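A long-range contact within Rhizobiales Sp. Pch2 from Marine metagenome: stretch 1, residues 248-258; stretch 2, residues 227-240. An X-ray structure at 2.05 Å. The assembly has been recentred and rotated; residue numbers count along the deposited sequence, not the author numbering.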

# COMPACT_ATOMS: atom_id res chain seq x y z
N GLN A 248 -26.01 35.09 5.87
CA GLN A 248 -26.20 33.92 5.03
C GLN A 248 -24.90 33.49 4.35
O GLN A 248 -24.67 32.29 4.15
CB GLN A 248 -27.29 34.20 3.99
CG GLN A 248 -28.70 34.36 4.60
CD GLN A 248 -29.71 34.98 3.65
OE1 GLN A 248 -29.36 35.75 2.76
NE2 GLN A 248 -30.99 34.66 3.85
N ILE A 249 -24.02 34.44 4.03
CA ILE A 249 -22.72 34.08 3.49
C ILE A 249 -21.91 33.30 4.51
O ILE A 249 -21.25 32.31 4.18
CB ILE A 249 -21.98 35.34 3.00
CG1 ILE A 249 -22.60 35.82 1.69
CG2 ILE A 249 -20.49 35.05 2.86
CD1 ILE A 249 -21.98 37.06 1.10
N GLU A 250 -21.97 33.72 5.77
CA GLU A 250 -21.19 33.03 6.80
C GLU A 250 -21.67 31.59 6.99
O GLU A 250 -20.86 30.69 7.24
CB GLU A 250 -21.27 33.80 8.12
CG GLU A 250 -20.54 35.12 8.08
CD GLU A 250 -19.10 34.97 7.61
OE1 GLU A 250 -18.38 34.09 8.13
OE2 GLU A 250 -18.69 35.72 6.70
N GLY A 251 -22.98 31.37 6.85
CA GLY A 251 -23.48 30.00 6.88
C GLY A 251 -22.89 29.14 5.79
O GLY A 251 -22.52 27.98 6.02
N LEU A 252 -22.76 29.69 4.58
CA LEU A 252 -22.17 28.92 3.49
C LEU A 252 -20.67 28.76 3.67
O LEU A 252 -20.10 27.75 3.26
CB LEU A 252 -22.46 29.59 2.15
CG LEU A 252 -23.88 29.61 1.61
CD1 LEU A 252 -23.97 30.59 0.44
CD2 LEU A 252 -24.26 28.20 1.16
N VAL A 253 -20.02 29.75 4.27
CA VAL A 253 -18.61 29.61 4.65
C VAL A 253 -18.44 28.47 5.64
O VAL A 253 -17.55 27.62 5.52
CB VAL A 253 -18.08 30.93 5.22
CG1 VAL A 253 -16.70 30.71 5.85
CG2 VAL A 253 -18.03 31.99 4.15
N ALA A 254 -19.31 28.43 6.65
CA ALA A 254 -19.23 27.36 7.64
C ALA A 254 -19.59 26.01 7.04
O ALA A 254 -18.95 25.00 7.36
CB ALA A 254 -20.15 27.68 8.83
N ALA A 255 -20.59 25.97 6.15
CA ALA A 255 -20.99 24.71 5.56
C ALA A 255 -19.93 24.14 4.64
O ALA A 255 -19.95 22.93 4.37
CB ALA A 255 -22.31 24.88 4.80
N THR A 256 -19.01 24.95 4.14
CA THR A 256 -17.99 24.45 3.24
C THR A 256 -16.64 24.27 3.93
O THR A 256 -15.67 23.88 3.27
CB THR A 256 -17.87 25.39 2.03
OG1 THR A 256 -17.59 26.73 2.46
CG2 THR A 256 -19.19 25.38 1.27
N GLY A 257 -16.58 24.50 5.24
CA GLY A 257 -15.37 24.31 6.01
C GLY A 257 -15.29 22.94 6.65
O GLY A 257 -16.19 22.11 6.51
N PRO A 258 -14.19 22.69 7.37
CA PRO A 258 -14.00 21.35 7.97
C PRO A 258 -14.99 21.02 9.08
O PRO A 258 -15.36 19.84 9.21
CB PRO A 258 -12.56 21.40 8.48
CG PRO A 258 -12.24 22.86 8.62
CD PRO A 258 -13.01 23.55 7.54
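Stretch 2 227-240: NDAQRRAVITTTLQ

Stretch 2 is helical from Asp-228 through most of its length and packs against the helix that occupies residues 248-255 of stretch 1. The two axes approach to 9.2 Å, and their N-to-C directions make an angle of 129°, so the helices run in broadly opposing senses but cross obliquely. The backbones come nearest at Val-253 and Arg-232, whose CA atoms are 5.8 Å apart; toward the other end of the contact the CA atoms of Ile-249 and Thr-236 lie 6.8 Å apart. Asn-227 precedes the helix of stretch 2 as its N-cap, with OD1 accepting from Gln-230 N at 2.9 Å.

Val-253, in the t rotamer, is a knob in the hole formed by Asp-228, Arg-231, Arg-232 and Ile-235. Its CG2 lies 3.7 Å from Arg-232 CA and 4.0 Å from Ile-235 CD1. Ile-235 points toward stretch 1 and extends the apolar contact: its CG2 is 4.1 Å from Ile-249 CG2 and 4.0 Å from Leu-252 CD1. Leu-252 CD1 also meets Leu-239 CD1 at 3.9 Å, while Ile-249 CD1 reaches to 3.5 Å from Thr-236 OG1.

Polar contacts flank this packing. Glu-250 and Arg-232 both leave their helices sideways, yet their ends converge in a salt bridge, with Arg-232 NH1 donating to Glu-250 OE2 at 2.7 Å. Near the C-terminal end of the stretch 1 helix, Arg-231 donates to Val-253 O through both NE (3.1 Å) and NH2 (2.9 Å), fastening its guanidinium to the backbone there. A weaker bond from Arg-231 NH2 to Asp-228 OD1 (3.2 Å) forms a salt bridge within stretch 2. Gly-257 CA covers one guanidinium face, 3.4 Å from Arg-231 NH2; an ideal CB on this glycine would clash with NH2 at 2.5 Å.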

# COMPACT_ATOMS: atom_id res chain seq x y z
N ASN A 227 -9.11 28.45 3.22
CA ASN A 227 -9.48 28.73 4.59
C ASN A 227 -10.74 29.59 4.61
O ASN A 227 -11.30 29.93 3.56
CB ASN A 227 -8.31 29.40 5.33
CG ASN A 227 -7.89 30.72 4.70
OD1 ASN A 227 -8.71 31.46 4.15
ND2 ASN A 227 -6.61 31.02 4.78
N ASP A 228 -11.20 29.96 5.81
CA ASP A 228 -12.48 30.65 5.91
C ASP A 228 -12.47 31.96 5.13
O ASP A 228 -13.46 32.28 4.47
CB ASP A 228 -12.83 30.87 7.38
CG ASP A 228 -13.01 29.56 8.14
OD1 ASP A 228 -12.21 28.63 7.92
OD2 ASP A 228 -13.95 29.47 8.96
N ALA A 229 -11.36 32.70 5.17
CA ALA A 229 -11.30 33.95 4.42
C ALA A 229 -11.38 33.69 2.92
O ALA A 229 -12.11 34.38 2.20
CB ALA A 229 -10.03 34.73 4.76
N GLN A 230 -10.65 32.69 2.44
CA GLN A 230 -10.68 32.38 1.01
C GLN A 230 -12.04 31.88 0.58
O GLN A 230 -12.52 32.22 -0.51
CB GLN A 230 -9.58 31.38 0.66
CG GLN A 230 -8.18 31.98 0.87
CD GLN A 230 -7.09 30.93 0.89
OE1 GLN A 230 -7.22 29.87 1.51
NE2 GLN A 230 -5.99 31.22 0.20
N ARG A 231 -12.70 31.06 1.41
CA ARG A 231 -14.04 30.62 1.07
C ARG A 231 -15.01 31.79 1.07
O ARG A 231 -15.88 31.89 0.20
CB ARG A 231 -14.51 29.52 2.04
CG ARG A 231 -13.63 28.29 2.00
CD ARG A 231 -14.36 27.07 2.55
NE ARG A 231 -14.88 27.32 3.88
CZ ARG A 231 -14.12 27.38 4.97
NH1 ARG A 231 -12.80 27.22 4.86
NH2 ARG A 231 -14.67 27.60 6.15
N ARG A 232 -14.85 32.71 2.03
CA ARG A 232 -15.68 33.91 2.06
C ARG A 232 -15.53 34.72 0.78
O ARG A 232 -16.52 35.20 0.22
CB ARG A 232 -15.31 34.75 3.28
CG ARG A 232 -16.39 35.75 3.69
CD ARG A 232 -15.93 36.66 4.82
NE ARG A 232 -14.79 36.10 5.54
CZ ARG A 232 -14.89 35.41 6.67
NH1 ARG A 232 -16.07 35.20 7.23
NH2 ARG A 232 -13.80 34.94 7.25
N ALA A 233 -14.29 34.88 0.28
CA ALA A 233 -14.09 35.72 -0.90
C ALA A 233 -14.73 35.11 -2.14
O ALA A 233 -15.38 35.82 -2.93
CB ALA A 233 -12.59 35.98 -1.14
N VAL A 234 -14.58 33.80 -2.34
CA VAL A 234 -15.22 33.16 -3.48
C VAL A 234 -16.73 33.31 -3.40
O VAL A 234 -17.39 33.64 -4.39
CB VAL A 234 -14.82 31.68 -3.56
CG1 VAL A 234 -15.64 30.99 -4.65
CG2 VAL A 234 -13.32 31.53 -3.82
N ILE A 235 -17.29 33.11 -2.21
CA ILE A 235 -18.74 33.09 -2.07
C ILE A 235 -19.31 34.50 -2.19
O ILE A 235 -20.27 34.74 -2.93
CB ILE A 235 -19.12 32.42 -0.74
CG1 ILE A 235 -18.74 30.93 -0.79
CG2 ILE A 235 -20.61 32.59 -0.46
CD1 ILE A 235 -18.62 30.31 0.56
N THR A 236 -18.71 35.45 -1.47
CA THR A 236 -19.15 36.84 -1.54
C THR A 236 -19.05 37.38 -2.96
O THR A 236 -20.03 37.92 -3.51
CB THR A 236 -18.32 37.69 -0.58
OG1 THR A 236 -18.50 37.21 0.76
CG2 THR A 236 -18.75 39.15 -0.66
N THR A 237 -17.88 37.25 -3.59
CA THR A 237 -17.71 37.75 -4.95
C THR A 237 -18.72 37.13 -5.91
O THR A 237 -19.31 37.83 -6.74
CB THR A 237 -16.29 37.48 -5.45
OG1 THR A 237 -15.35 38.15 -4.59
CG2 THR A 237 -16.12 37.99 -6.87
N THR A 238 -18.93 35.82 -5.81
CA THR A 238 -19.89 35.18 -6.71
C THR A 238 -21.32 35.64 -6.42
O THR A 238 -22.11 35.85 -7.34
CB THR A 238 -19.78 33.65 -6.60
OG1 THR A 238 -18.44 33.25 -6.91
CG2 THR A 238 -20.73 32.99 -7.57
N LEU A 239 -21.67 35.80 -5.15
CA LEU A 239 -23.05 36.07 -4.80
C LEU A 239 -23.38 37.55 -4.78
O LEU A 239 -24.50 37.90 -4.40
CB LEU A 239 -23.39 35.46 -3.45
CG LEU A 239 -23.55 33.95 -3.48
CD1 LEU A 239 -24.10 33.49 -2.14
CD2 LEU A 239 -24.45 33.53 -4.64
N GLN A 240 -22.44 38.41 -5.15
CA GLN A 240 -22.66 39.84 -5.06
C GLN A 240 -23.81 40.26 -5.97
O GLN A 240 -23.93 39.78 -7.10
CB GLN A 240 -21.37 40.59 -5.42
CG GLN A 240 -21.52 42.09 -5.64
CD GLN A 240 -21.98 42.43 -7.04
OE1 GLN A 240 -21.44 41.94 -8.03
NE2 GLN A 240 -23.01 43.27 -7.13